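Local coordinates for protein succinate-semialdehyde dehydrogenase (Streptococcus pyogenes MGAS1882, PDB 4YWV) that probably oxidises succinate semialdehyde (4-oxobutanoate) to succinate with a nicotinamide dinucleotide as electron acceptor, as a member of the aldehyde dehydrogenase family, at residues H15-M20 against N183-Y188; K225-L230 against G435-E440; G232-I237 against Y386-T391; V85-D90 against P134-M139. All coordinates share one frame; numbering follows the deposited sequence.

Interaction 1 of 4, residues H15-M20 against N183-Y188; sequences HTFDNM and NLFISY. With SSN (4-oxobutanoic acid), chain D.
Met20 N donates to Phe185 O at 2.8 Å, the single hydrogen bond between the two segments. Phe185 is the centre of an inverse gamma turn, closed by a weak bond from Ile186 N to Leu184 O. This turn lies in the loop that leaves strand 181-183, outermost in this chain's six-stranded sheet, and it directs the Phe185 carbonyl to Met20, in the chain that follows strand 12-16. The approach is fairly straight at hydrogen, 157°, though the donor is tilted from the carbonyl plane. Asn19 lies over the same oxygen, which comes within 3.2 Å of Asn19 CA.

Around the bond the packing is apolar. The Phe17 and Phe185 rings meet obliquely, with planes 34° apart and centroids separated by 5.2 Å; Phe185 CZ lies over one Phe17 face, toward its rim. The extended chain of Met20 (chi1 179°) carries SD to Leu184 CD2, 3.6 Å away, and the bend at chi3 turns CE onto the same methyl. Its CB runs beside Ile186 CG2, 3.9 Å away. Leu25 and Val28 of helix 22-41 join this apolar cluster, while Pro161 of helix 161-174 touches both phenylalanines. Ser187 sits at the N-cap of helix 188-196, its OG weakly bonded to Asp189 N, and Tyr188 OH donates to O1 of a bound 4-oxobutanoic acid at 2.9 Å.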
loop_
_atom_site.group_PDB
_atom_site.type_symbol
_atom_site.label_atom_id
_atom_site.label_comp_id
_atom_site.label_asym_id
_atom_site.label_seq_id
_atom_site.Cartn_x
_atom_site.Cartn_y
_atom_site.Cartn_z
ATOM N N HIS A 15 25.995 25.940 8.955
ATOM C CA HIS A 15 26.553 25.020 7.964
ATOM C C HIS A 15 25.841 25.158 6.631
ATOM O O HIS A 15 24.634 25.396 6.578
ATOM C CB HIS A 15 26.373 23.549 8.375
ATOM C CG HIS A 15 26.954 23.184 9.706
ATOM N ND1 HIS A 15 28.293 23.325 10.004
ATOM C CD2 HIS A 15 26.385 22.609 10.793
ATOM C CE1 HIS A 15 28.524 22.849 11.216
ATOM N NE2 HIS A 15 27.382 22.408 11.715
ATOM N N THR A 16 26.592 24.998 5.553
ATOM C CA THR A 16 25.994 25.007 4.228
ATOM C C THR A 16 26.555 23.740 3.613
ATOM O O THR A 16 27.735 23.435 3.793
ATOM C CB THR A 16 26.408 26.221 3.379
ATOM O OG1 THR A 16 26.100 27.434 4.077
ATOM C CG2 THR A 16 25.628 26.218 2.075
ATOM N N PHE A 17 25.714 22.978 2.929
ATOM C CA PHE A 17 26.173 21.741 2.319
ATOM C C PHE A 17 25.924 21.768 0.825
ATOM O O PHE A 17 24.879 22.239 0.377
ATOM C CB PHE A 17 25.447 20.537 2.921
ATOM C CG PHE A 17 25.623 20.393 4.402
ATOM C CD1 PHE A 17 24.762 21.040 5.286
ATOM C CD2 PHE A 17 26.638 19.589 4.919
ATOM C CE1 PHE A 17 24.905 20.885 6.669
ATOM C CE2 PHE A 17 26.794 19.425 6.299
ATOM C CZ PHE A 17 25.924 20.074 7.176
ATOM N N ASP A 18 26.879 21.262 0.053
ATOM C CA ASP A 18 26.724 21.243 -1.396
ATOM C C ASP A 18 25.732 20.154 -1.777
ATOM O O ASP A 18 25.732 19.072 -1.180
ATOM C CB ASP A 18 28.061 20.955 -2.105
ATOM C CG ASP A 18 29.167 21.942 -1.734
ATOM O OD1 ASP A 18 28.914 23.172 -1.740
ATOM O OD2 ASP A 18 30.297 21.478 -1.451
ATOM N N ASN A 19 24.884 20.440 -2.762
ATOM C CA ASN A 19 23.918 19.455 -3.230
ATOM C C ASN A 19 24.656 18.335 -3.938
ATOM O O ASN A 19 25.676 18.563 -4.582
ATOM C CB ASN A 19 22.928 20.089 -4.198
ATOM C CG ASN A 19 21.758 20.720 -3.493
ATOM O OD1 ASN A 19 21.927 21.452 -2.517
ATOM N ND2 ASN A 19 20.555 20.438 -3.982
ATOM N N MET A 20 24.131 17.126 -3.814
ATOM C CA MET A 20 24.709 15.942 -4.434
ATOM C C MET A 20 24.643 16.053 -5.953
ATOM O O MET A 20 23.651 16.526 -6.506
ATOM C CB MET A 20 23.948 14.700 -3.962
ATOM C CG MET A 20 24.427 13.398 -4.549
ATOM S SD MET A 20 23.497 11.991 -3.878
ATOM C CE MET A 20 24.707 11.271 -2.770
ATOM N N ASN A 183 22.367 9.528 2.747
ATOM C CA ASN A 183 21.639 10.779 2.773
ATOM C C ASN A 183 21.792 11.419 1.400
ATOM O O ASN A 183 22.870 11.375 0.813
ATOM C CB ASN A 183 22.210 11.697 3.853
ATOM C CG ASN A 183 21.603 13.078 3.807
ATOM O OD1 ASN A 183 20.380 13.226 3.819
ATOM N ND2 ASN A 183 22.448 14.101 3.751
ATOM N N LEU A 184 20.719 12.004 0.881
ATOM C CA LEU A 184 20.775 12.644 -0.433
ATOM C C LEU A 184 20.407 14.125 -0.387
ATOM O O LEU A 184 19.240 14.482 -0.202
ATOM C CB LEU A 184 19.832 11.944 -1.415
ATOM C CG LEU A 184 19.882 10.421 -1.480
ATOM C CD1 LEU A 184 18.764 9.925 -2.366
ATOM C CD2 LEU A 184 21.227 9.962 -1.995
ATOM N N PHE A 185 21.398 14.990 -0.551
ATOM C CA PHE A 185 21.134 16.415 -0.570
ATOM C C PHE A 185 20.791 16.736 -2.021
ATOM O O PHE A 185 21.575 17.354 -2.743
ATOM C CB PHE A 185 22.372 17.197 -0.130
ATOM C CG PHE A 185 22.668 17.092 1.340
ATOM C CD1 PHE A 185 21.641 17.152 2.272
ATOM C CD2 PHE A 185 23.977 16.999 1.795
ATOM C CE1 PHE A 185 21.913 17.127 3.636
ATOM C CE2 PHE A 185 24.263 16.975 3.161
ATOM C CZ PHE A 185 23.228 17.042 4.083
ATOM N N ILE A 186 19.612 16.307 -2.445
ATOM C CA ILE A 186 19.183 16.511 -3.815
ATOM C C ILE A 186 17.985 17.447 -3.942
ATOM O O ILE A 186 17.359 17.833 -2.954
ATOM C CB ILE A 186 18.847 15.151 -4.459
ATOM C CG1 ILE A 186 17.799 14.423 -3.609
ATOM C CG2 ILE A 186 20.113 14.300 -4.558
ATOM C CD1 ILE A 186 17.497 12.996 -4.064
ATOM N N SER A 187 17.682 17.823 -5.173
ATOM C CA SER A 187 16.558 18.701 -5.451
ATOM C C SER A 187 15.318 17.829 -5.625
ATOM O O SER A 187 15.422 16.600 -5.682
ATOM C CB SER A 187 16.826 19.479 -6.735
ATOM O OG SER A 187 17.023 18.582 -7.815
ATOM N N TYR A 188 14.145 18.447 -5.702
ATOM C CA TYR A 188 12.931 17.671 -5.905
ATOM C C TYR A 188 12.887 17.132 -7.335
ATOM O O TYR A 188 12.117 16.232 -7.656
ATOM C CB TYR A 188 11.701 18.511 -5.561
ATOM C CG TYR A 188 11.404 18.462 -4.075
ATOM C CD1 TYR A 188 10.890 17.301 -3.490
ATOM C CD2 TYR A 188 11.691 19.549 -3.242
ATOM C CE1 TYR A 188 10.670 17.217 -2.109
ATOM C CE2 TYR A 188 11.477 19.476 -1.855
ATOM C CZ TYR A 188 10.965 18.305 -1.296
ATOM O OH TYR A 188 10.751 18.220 0.069
HETATM C C1 SSN D . 12.460 20.565 1.877
HETATM O O1 SSN D . 11.778 19.641 2.395
HETATM C C2 SSN D . 13.819 20.311 1.270
HETATM O O2 SSN D . 12.032 21.734 1.853
HETATM C C3 SSN D . 13.872 20.885 -0.139
HETATM C C4 SSN D . 15.288 20.816 -0.703
HETATM O O4 SSN D . 15.519 20.978 -1.892
#

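Interaction 2 of 4, residues K225-L230 against G435-E440. With SSN (4-oxobutanoic acid), chain C.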
loop_
_atom_site.group_PDB
_atom_site.type_symbol
_atom_site.label_atom_id
_atom_site.label_comp_id
_atom_site.label_asym_id
_atom_site.label_seq_id
_atom_site.Cartn_x
_atom_site.Cartn_y
_atom_site.Cartn_z
ATOM N N LYS A 225 5.202 1.175 -5.003
ATOM C CA LYS A 225 4.375 1.230 -3.807
ATOM C C LYS A 225 4.793 2.411 -2.934
ATOM O O LYS A 225 5.960 2.818 -2.926
ATOM C CB LYS A 225 4.503 -0.068 -3.001
ATOM C CG LYS A 225 3.727 -0.040 -1.700
ATOM C CD LYS A 225 3.625 -1.403 -1.041
ATOM C CE LYS A 225 2.821 -1.296 0.258
ATOM N NZ LYS A 225 2.496 -2.633 0.846
ATOM N N THR A 226 3.838 2.971 -2.205
ATOM C CA THR A 226 4.148 4.080 -1.326
ATOM C C THR A 226 3.365 3.984 -0.033
ATOM O O THR A 226 2.437 3.187 0.088
ATOM C CB THR A 226 3.798 5.430 -1.957
ATOM O OG1 THR A 226 2.379 5.510 -2.140
ATOM C CG2 THR A 226 4.497 5.596 -3.287
ATOM N N THR A 227 3.773 4.801 0.929
ATOM C CA THR A 227 3.114 4.917 2.215
ATOM C C THR A 227 3.226 6.409 2.505
ATOM O O THR A 227 4.268 7.022 2.256
ATOM C CB THR A 227 3.830 4.123 3.325
ATOM O OG1 THR A 227 5.181 4.576 3.441
ATOM C CG2 THR A 227 3.810 2.634 3.019
ATOM N N LEU A 228 2.148 7.002 3.000
ATOM C CA LEU A 228 2.147 8.424 3.298
ATOM C C LEU A 228 1.756 8.730 4.734
ATOM O O LEU A 228 0.722 8.270 5.219
ATOM C CB LEU A 228 1.181 9.158 2.369
ATOM C CG LEU A 228 1.433 9.063 0.869
ATOM C CD1 LEU A 228 0.461 9.980 0.134
ATOM C CD2 LEU A 228 2.874 9.453 0.563
ATOM N N GLU A 229 2.606 9.501 5.402
ATOM C CA GLU A 229 2.379 9.948 6.769
ATOM C C GLU A 229 2.352 11.467 6.623
ATOM O O GLU A 229 3.392 12.131 6.620
ATOM C CB GLU A 229 3.534 9.535 7.683
ATOM C CG GLU A 229 3.721 8.028 7.894
ATOM C CD GLU A 229 2.659 7.385 8.795
ATOM O OE1 GLU A 229 2.236 8.012 9.794
ATOM O OE2 GLU A 229 2.262 6.230 8.516
ATOM N N LEU A 230 1.149 12.013 6.485
ATOM C CA LEU A 230 0.974 13.446 6.282
ATOM C C LEU A 230 0.645 14.165 7.587
ATOM O O LEU A 230 1.032 13.720 8.668
ATOM C CB LEU A 230 -0.117 13.710 5.243
ATOM C CG LEU A 230 0.042 13.000 3.897
ATOM C CD1 LEU A 230 -1.155 13.273 3.000
ATOM C CD2 LEU A 230 1.335 13.424 3.217
ATOM N N GLY A 435 -1.167 3.669 4.936
ATOM C CA GLY A 435 -0.022 2.847 5.271
ATOM C C GLY A 435 0.285 3.060 6.739
ATOM O O GLY A 435 -0.324 3.905 7.396
ATOM N N ARG A 436 1.231 2.306 7.270
ATOM C CA ARG A 436 1.562 2.444 8.675
ATOM C C ARG A 436 3.043 2.279 8.889
ATOM O O ARG A 436 3.699 1.526 8.175
ATOM C CB ARG A 436 0.821 1.386 9.492
ATOM C CG ARG A 436 -0.683 1.573 9.560
ATOM C CD ARG A 436 -1.049 2.547 10.646
ATOM N NE ARG A 436 -2.496 2.718 10.782
ATOM C CZ ARG A 436 -3.259 3.338 9.891
ATOM N NH1 ARG A 436 -2.719 3.849 8.790
ATOM N NH2 ARG A 436 -4.561 3.466 10.112
ATOM N N GLU A 437 3.573 3.001 9.866
ATOM C CA GLU A 437 4.979 2.883 10.194
ATOM C C GLU A 437 5.035 2.343 11.607
ATOM O O GLU A 437 4.111 2.552 12.393
ATOM C CB GLU A 437 5.679 4.235 10.091
ATOM C CG GLU A 437 5.526 4.860 8.720
ATOM C CD GLU A 437 6.675 5.785 8.348
ATOM O OE1 GLU A 437 7.157 6.530 9.227
ATOM O OE2 GLU A 437 7.086 5.779 7.163
ATOM N N LEU A 438 6.108 1.619 11.902
ATOM C CA LEU A 438 6.344 0.996 13.203
ATOM C C LEU A 438 5.505 -0.259 13.424
ATOM O O LEU A 438 4.637 -0.588 12.616
ATOM C CB LEU A 438 6.125 2.000 14.336
ATOM C CG LEU A 438 7.113 3.162 14.301
ATOM C CD1 LEU A 438 6.860 4.080 15.470
ATOM C CD2 LEU A 438 8.529 2.630 14.342
ATOM N N SER A 439 5.786 -0.953 14.526
ATOM C CA SER A 439 5.129 -2.210 14.878
ATOM C C SER A 439 5.409 -3.164 13.726
ATOM O O SER A 439 6.189 -2.847 12.826
ATOM C CB SER A 439 3.623 -2.027 15.055
ATOM O OG SER A 439 2.980 -1.820 13.810
ATOM N N GLU A 440 4.786 -4.329 13.743
ATOM C CA GLU A 440 5.015 -5.278 12.674
ATOM C C GLU A 440 4.365 -4.822 11.361
ATOM O O GLU A 440 4.818 -5.192 10.280
ATOM C CB GLU A 440 4.510 -6.658 13.096
ATOM C CG GLU A 440 4.652 -7.723 12.030
ATOM C CD GLU A 440 4.747 -9.127 12.610
ATOM O OE1 GLU A 440 4.012 -9.439 13.579
ATOM O OE2 GLU A 440 5.553 -9.924 12.083
HETATM C C1 SSN C . 4.729 13.487 14.127
HETATM O O1 SSN C . 3.981 12.885 14.951
HETATM C C2 SSN C . 5.542 12.724 13.105
HETATM O O2 SSN C . 4.802 14.738 14.142
HETATM C C3 SSN C . 4.887 12.860 11.743
HETATM C C4 SSN C . 4.273 11.522 11.354
HETATM O O4 SSN C . 3.328 11.448 10.581
HETATM O O HOH W 1 5.742 2.569 6.149
HETATM O O HOH W 2 -0.427 7.158 7.560
#
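Glu229 lays its aliphatic part over that of Glu437, the two side chains passing antiparallel to one another. Glu229 CG is 3.7 Å from Glu437 CG, and Glu229 OE2 approaches that same Glu437 carbon at 3.5 Å. Methylene thus meets methylene, and OE2 rests on a methylene rather than on the other carboxylate; the carboxylate planes are 27° apart, and OE2 of Glu229 remains 5.0 Å from OE1 of Glu437. A bend at chi2 (-73°) folds the Glu229 chain back toward Gly435 O and Arg436 CA, whereas Glu437 is extended beyond CG and reaches Arg140, with which its OE1 forms a salt bridge.

The backbones come together most closely at Thr227 and Gly435, and water helps to join them. One water donates to Arg436 O and has a weak bond with Thr227 OG1. Another lies 2.8 Å from Leu228 O and 3.3 Å from Gly435 O, although it cannot donate to every acceptor around it at once. Gly435 O also receives Arg436 NH1 at 2.8 Å, from above the carbonyl plane, while NH2 of this arginine bonds to Glu449 O of the second subunit.

Glu229 opens the Glu-Leu-Gly-Gly signature of aldehyde dehydrogenases, and its CB is near O4 of the 4-oxobutanoic acid that Cys263 N holds. Strand 225-229 runs between parallel strand 200-206 and antiparallel strand 433-434, outermost in this chain; the 435-440 chain leaves that strand toward helix 439-443, with Glu437 touching Val141 of helix 134-148.

Interaction 3 of 4, residues G232-I237 against Y386-T391; sequences GDDAFI and YGLGGT
Gly389 N donates to Asp234 OD1 at 2.8 Å, meeting the oxygen from above the carboxylate plane, 51° out of it. With CG beside its own backbone N (chi1 -57°), the Asp234 carboxylate lies against the Gly389 and Gly390 backbone. Waters extend this grip: one donates to OD1 and accepts from Leu388 N, and a second donates to OD2 at 2.7 Å while taking a weak bond from Gly390 N. A third links Ala235 N with Gly389 O.

Farther along, the segments become neighbouring parallel strands. Thr391 N bonds to Ala235 O at 3.0 Å and Ile237 N to Thr391 O at 2.8 Å, so the two bonds straddle Phe236, the bridge partner of Thr391. This places strand 235-238 between strands 391-393 and 268-272 in the seven-stranded mixed sheet of what is probably the catalytic domain of the family.

On the sheet face shared by Phe236 and Thr391, the threonine methyl forms a CH-pi contact. CG2 sits 3.7 Å from the Phe236 ring centroid and only 17° off the normal, while Thr391 OG1 bonds to Ser416 O. At the N-terminal ends of the segments the contact is packing: the Tyr386 ring lays one face over Gly232 C, and its CD2 lies 3.7 Å from Asp233 CB. Leu388 CB rests beside Gly232 CA, 4.0 Å away.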
loop_
_atom_site.group_PDB
_atom_site.type_symbol
_atom_site.label_atom_id
_atom_site.label_comp_id
_atom_site.label_asym_id
_atom_site.label_seq_id
_atom_site.Cartn_x
_atom_site.Cartn_y
_atom_site.Cartn_z
ATOM N N GLY A 232 -1.953 16.115 10.506
ATOM C CA GLY A 232 -3.139 15.782 11.261
ATOM C C GLY A 232 -3.736 17.049 11.839
ATOM O O GLY A 232 -3.189 18.144 11.676
ATOM N N ASP A 233 -4.881 16.901 12.488
ATOM C CA ASP A 233 -5.566 18.002 13.142
ATOM C C ASP A 233 -6.386 17.248 14.168
ATOM O O ASP A 233 -7.606 17.366 14.240
ATOM C CB ASP A 233 -6.458 18.755 12.154
ATOM C CG ASP A 233 -6.855 20.134 12.662
ATOM O OD1 ASP A 233 -6.036 20.772 13.361
ATOM O OD2 ASP A 233 -7.979 20.591 12.354
ATOM N N ASP A 234 -5.673 16.439 14.946
ATOM C CA ASP A 234 -6.270 15.586 15.957
ATOM C C ASP A 234 -7.211 16.290 16.893
ATOM O O ASP A 234 -6.957 17.410 17.330
ATOM C CB ASP A 234 -5.182 14.896 16.780
ATOM C CG ASP A 234 -4.226 14.092 15.924
ATOM O OD1 ASP A 234 -4.518 13.900 14.722
ATOM O OD2 ASP A 234 -3.185 13.644 16.453
ATOM N N ALA A 235 -8.303 15.614 17.208
ATOM C CA ALA A 235 -9.279 16.165 18.124
ATOM C C ALA A 235 -9.010 15.555 19.485
ATOM O O ALA A 235 -8.830 14.350 19.603
ATOM C CB ALA A 235 -10.676 15.818 17.667
ATOM N N PHE A 236 -8.965 16.403 20.502
ATOM C CA PHE A 236 -8.742 15.985 21.884
ATOM C C PHE A 236 -10.130 16.150 22.534
ATOM O O PHE A 236 -10.535 17.257 22.903
ATOM C CB PHE A 236 -7.701 16.920 22.512
ATOM C CG PHE A 236 -7.256 16.530 23.896
ATOM C CD1 PHE A 236 -8.117 16.637 24.980
ATOM C CD2 PHE A 236 -5.946 16.110 24.121
ATOM C CE1 PHE A 236 -7.683 16.337 26.266
ATOM C CE2 PHE A 236 -5.498 15.806 25.404
ATOM C CZ PHE A 236 -6.365 15.919 26.481
ATOM N N ILE A 237 -10.865 15.046 22.638
ATOM C CA ILE A 237 -12.217 15.066 23.192
ATOM C C ILE A 237 -12.288 14.841 24.696
ATOM O O ILE A 237 -11.780 13.849 25.213
ATOM C CB ILE A 237 -13.096 14.014 22.501
ATOM C CG1 ILE A 237 -13.064 14.226 20.991
ATOM C CG2 ILE A 237 -14.510 14.122 22.997
ATOM C CD1 ILE A 237 -13.714 13.110 20.207
ATOM N N TYR A 386 -8.632 15.441 7.916
ATOM C CA TYR A 386 -7.544 14.650 8.477
ATOM C C TYR A 386 -8.085 13.536 9.374
ATOM O O TYR A 386 -9.248 13.563 9.791
ATOM C CB TYR A 386 -6.622 15.555 9.294
ATOM C CG TYR A 386 -5.972 16.660 8.495
ATOM C CD1 TYR A 386 -4.812 16.424 7.753
ATOM C CD2 TYR A 386 -6.506 17.950 8.494
ATOM C CE1 TYR A 386 -4.197 17.446 7.041
ATOM C CE2 TYR A 386 -5.898 18.982 7.782
ATOM C CZ TYR A 386 -4.741 18.722 7.063
ATOM O OH TYR A 386 -4.107 19.754 6.411
ATOM N N GLY A 387 -7.229 12.562 9.670
ATOM C CA GLY A 387 -7.618 11.449 10.522
ATOM C C GLY A 387 -6.377 10.701 10.979
ATOM O O GLY A 387 -6.228 9.499 10.743
ATOM N N LEU A 388 -5.481 11.420 11.643
ATOM C CA LEU A 388 -4.241 10.827 12.107
ATOM C C LEU A 388 -4.373 10.268 13.505
ATOM O O LEU A 388 -4.548 9.068 13.679
ATOM C CB LEU A 388 -3.113 11.857 12.065
ATOM C CG LEU A 388 -1.721 11.307 12.361
ATOM C CD1 LEU A 388 -1.396 10.193 11.382
ATOM C CD2 LEU A 388 -0.705 12.419 12.261
ATOM N N GLY A 389 -4.298 11.137 14.505
ATOM C CA GLY A 389 -4.400 10.671 15.871
ATOM C C GLY A 389 -5.640 11.170 16.575
ATOM O O GLY A 389 -6.721 11.235 15.989
ATOM N N GLY A 390 -5.478 11.536 17.839
ATOM C CA GLY A 390 -6.603 12.010 18.617
ATOM C C GLY A 390 -6.565 11.444 20.025
ATOM O O GLY A 390 -5.944 10.410 20.284
ATOM N N THR A 391 -7.234 12.131 20.937
ATOM C CA THR A 391 -7.276 11.728 22.334
ATOM C C THR A 391 -8.700 11.777 22.842
ATOM O O THR A 391 -9.491 12.614 22.408
ATOM C CB THR A 391 -6.421 12.683 23.208
ATOM O OG1 THR A 391 -5.035 12.394 23.012
ATOM C CG2 THR A 391 -6.774 12.545 24.685
HETATM O O HOH W 3 -6.505 13.945 12.667
HETATM O O HOH W 4 -3.137 13.098 19.123
HETATM O O HOH W 5 -9.194 12.886 15.895
#

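Interaction 4 of 4, residues V85-D90 against P134-M139; sequences VDLCAD and PYYQIM. With SSN (4-oxobutanoic acid), chain C.
Segments 85-90 and 134-139, in helices 78-103 and 134-148, run almost parallel, their short axes 15° apart and 8.8 Å from each other at closest approach, with Cys88 and Tyr136 nearest by CA. Cys88 fills the space between them. Its SG is beside its own backbone N (chi1 -72°), which brings the sulfur against the backbone of the other helix at Tyr135 and Tyr136, 3.4 Å from Tyr136 N and 3.6 Å from Tyr135 CB. That nitrogen's hydrogen-bond partner is Glu84 OE2, one turn back on the cysteine's own helix, so the backbone at Tyr136 is held by a polar bond beside the sulfur contact.

Helix 134-148 follows strand 124-128 and leads to parallel strand 152-155. It is thus the connecting helix of a beta-alpha-beta unit in the probably cofactor-binding, Rossmann-type sheet, and helix 78-103 packs alongside it.

Leu87 crosses Tyr136 obliquely, the CD2 methyl reaching ring atom CD1 at 3.5 Å. The tyrosine OH reaches beyond the helix pair to Ser420 OG. One turn later Met139 CG, anti to the backbone N, lies 3.7 Å from Cys88 O, and the bends at chi2 and chi3 bring CE to 4.0 Å from the same oxygen; Met139 CB is 4.0 Å from Cys88 SG. Leu59 of helix 45-61 touches both Cys88 and Met139, and Tyr135 OH bonds to Ser166 OG of helix 161-174.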
loop_
_atom_site.group_PDB
_atom_site.type_symbol
_atom_site.label_atom_id
_atom_site.label_comp_id
_atom_site.label_asym_id
_atom_site.label_seq_id
_atom_site.Cartn_x
_atom_site.Cartn_y
_atom_site.Cartn_z
ATOM N N VAL A 85 16.113 10.986 20.958
ATOM C CA VAL A 85 17.188 10.019 20.766
ATOM C C VAL A 85 16.862 8.725 21.503
ATOM O O VAL A 85 17.113 7.634 20.992
ATOM C CB VAL A 85 18.540 10.567 21.259
ATOM C CG1 VAL A 85 19.635 9.527 21.057
ATOM C CG2 VAL A 85 18.893 11.825 20.490
ATOM N N ASP A 86 16.289 8.840 22.700
ATOM C CA ASP A 86 15.925 7.649 23.460
ATOM C C ASP A 86 14.882 6.798 22.730
ATOM O O ASP A 86 14.895 5.566 22.819
ATOM C CB ASP A 86 15.405 8.026 24.847
ATOM C CG ASP A 86 16.502 8.532 25.762
ATOM O OD1 ASP A 86 17.697 8.292 25.476
ATOM O OD2 ASP A 86 16.161 9.162 26.784
ATOM N N LEU A 87 13.974 7.448 22.012
ATOM C CA LEU A 87 12.958 6.717 21.267
ATOM C C LEU A 87 13.616 6.037 20.073
ATOM O O LEU A 87 13.257 4.920 19.703
ATOM C CB LEU A 87 11.862 7.664 20.788
ATOM C CG LEU A 87 10.743 6.992 19.997
ATOM C CD1 LEU A 87 10.174 5.802 20.778
ATOM C CD2 LEU A 87 9.676 8.027 19.712
ATOM N N CYS A 88 14.586 6.715 19.471
ATOM C CA CYS A 88 15.299 6.133 18.343
ATOM C C CYS A 88 16.041 4.894 18.818
ATOM O O CYS A 88 16.084 3.891 18.113
ATOM C CB CYS A 88 16.302 7.123 17.765
ATOM S SG CYS A 88 15.569 8.481 16.852
ATOM N N ALA A 89 16.630 4.968 20.009
ATOM C CA ALA A 89 17.357 3.830 20.555
ATOM C C ALA A 89 16.397 2.642 20.668
ATOM O O ALA A 89 16.692 1.553 20.180
ATOM C CB ALA A 89 17.963 4.180 21.945
ATOM N N ASP A 90 15.244 2.867 21.295
ATOM C CA ASP A 90 14.253 1.811 21.469
ATOM C C ASP A 90 13.780 1.222 20.148
ATOM O O ASP A 90 13.523 0.023 20.048
ATOM C CB ASP A 90 13.045 2.320 22.259
ATOM C CG ASP A 90 13.345 2.506 23.742
ATOM O OD1 ASP A 90 14.102 1.685 24.314
ATOM O OD2 ASP A 90 12.810 3.467 24.342
ATOM N N PRO A 134 13.861 15.064 13.260
ATOM C CA PRO A 134 15.006 14.723 12.419
ATOM C C PRO A 134 15.465 13.281 12.504
ATOM O O PRO A 134 15.696 12.644 11.483
ATOM C CB PRO A 134 16.076 15.698 12.894
ATOM C CG PRO A 134 15.284 16.886 13.255
ATOM C CD PRO A 134 14.151 16.284 14.035
ATOM N N TYR A 135 15.600 12.756 13.710
ATOM C CA TYR A 135 16.067 11.387 13.852
ATOM C C TYR A 135 14.964 10.336 13.888
ATOM O O TYR A 135 15.035 9.329 13.188
ATOM C CB TYR A 135 16.968 11.283 15.090
ATOM C CG TYR A 135 18.428 11.483 14.760
ATOM C CD1 TYR A 135 18.850 12.564 13.985
ATOM C CD2 TYR A 135 19.387 10.558 15.169
ATOM C CE1 TYR A 135 20.190 12.711 13.618
ATOM C CE2 TYR A 135 20.725 10.696 14.808
ATOM C CZ TYR A 135 21.119 11.770 14.032
ATOM O OH TYR A 135 22.439 11.881 13.657
ATOM N N TYR A 136 13.945 10.569 14.703
ATOM C CA TYR A 136 12.836 9.640 14.827
ATOM C C TYR A 136 12.185 9.374 13.460
ATOM O O TYR A 136 11.809 8.243 13.149
ATOM C CB TYR A 136 11.828 10.214 15.828
ATOM C CG TYR A 136 10.450 9.621 15.749
ATOM C CD1 TYR A 136 10.180 8.352 16.257
ATOM C CD2 TYR A 136 9.416 10.324 15.133
ATOM C CE1 TYR A 136 8.910 7.792 16.151
ATOM C CE2 TYR A 136 8.144 9.780 15.017
ATOM C CZ TYR A 136 7.895 8.514 15.526
ATOM O OH TYR A 136 6.640 7.967 15.384
ATOM N N GLN A 137 12.066 10.405 12.634
ATOM C CA GLN A 137 11.466 10.220 11.317
ATOM C C GLN A 137 12.291 9.233 10.506
ATOM O O GLN A 137 11.744 8.355 9.841
ATOM C CB GLN A 137 11.355 11.553 10.577
ATOM C CG GLN A 137 10.352 12.518 11.216
ATOM C CD GLN A 137 8.927 11.967 11.230
ATOM O OE1 GLN A 137 8.711 10.780 10.989
ATOM N NE2 GLN A 137 7.954 12.828 11.520
ATOM N N ILE A 138 13.608 9.362 10.574
ATOM C CA ILE A 138 14.475 8.449 9.844
ATOM C C ILE A 138 14.418 7.043 10.434
ATOM O O ILE A 138 14.173 6.067 9.727
ATOM C CB ILE A 138 15.934 8.904 9.884
ATOM C CG1 ILE A 138 16.052 10.326 9.337
ATOM C CG2 ILE A 138 16.785 7.961 9.061
ATOM C CD1 ILE A 138 17.429 10.920 9.505
ATOM N N MET A 139 14.646 6.949 11.735
ATOM C CA MET A 139 14.656 5.666 12.411
ATOM C C MET A 139 13.391 4.830 12.219
ATOM O O MET A 139 13.474 3.608 12.121
ATOM C CB MET A 139 14.911 5.869 13.896
ATOM C CG MET A 139 15.277 4.593 14.599
ATOM S SD MET A 139 16.770 3.840 13.907
ATOM C CE MET A 139 18.078 4.761 14.766
HETATM C C1 SSN C . 4.729 13.487 14.127
HETATM O O1 SSN C . 3.981 12.885 14.951
HETATM C C2 SSN C . 5.542 12.724 13.105
HETATM O O2 SSN C . 4.802 14.738 14.142
HETATM C C3 SSN C . 4.887 12.860 11.743
HETATM C C4 SSN C . 4.273 11.522 11.354
HETATM O O4 SSN C . 3.328 11.448 10.581
#

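Along the chain, both segments of interaction 4 fall between those of interaction 1, and interaction 3 likewise falls between the segments of interaction 2. Interactions 1 and 2 lie at the two ends of this chain's six-stranded sheet, after strand 181-183 and beside strand 433-434, their centres 25 Å apart. Interaction 4 packs a helix of that sheet against helix 78-103, and meets interaction 2 where Leu438 CD1 touches Tyr136 OH. Interaction 3 joins two adjacent strands of the seven-stranded sheet; Leu388 CD2 reaches Leu230 O at the short link between strands 225-229 and 235-238. One 4-oxobutanoic acid lies near interactions 2, 3 and 4, consistent with a pocket between the two sheets, while interaction 1 adjoins another.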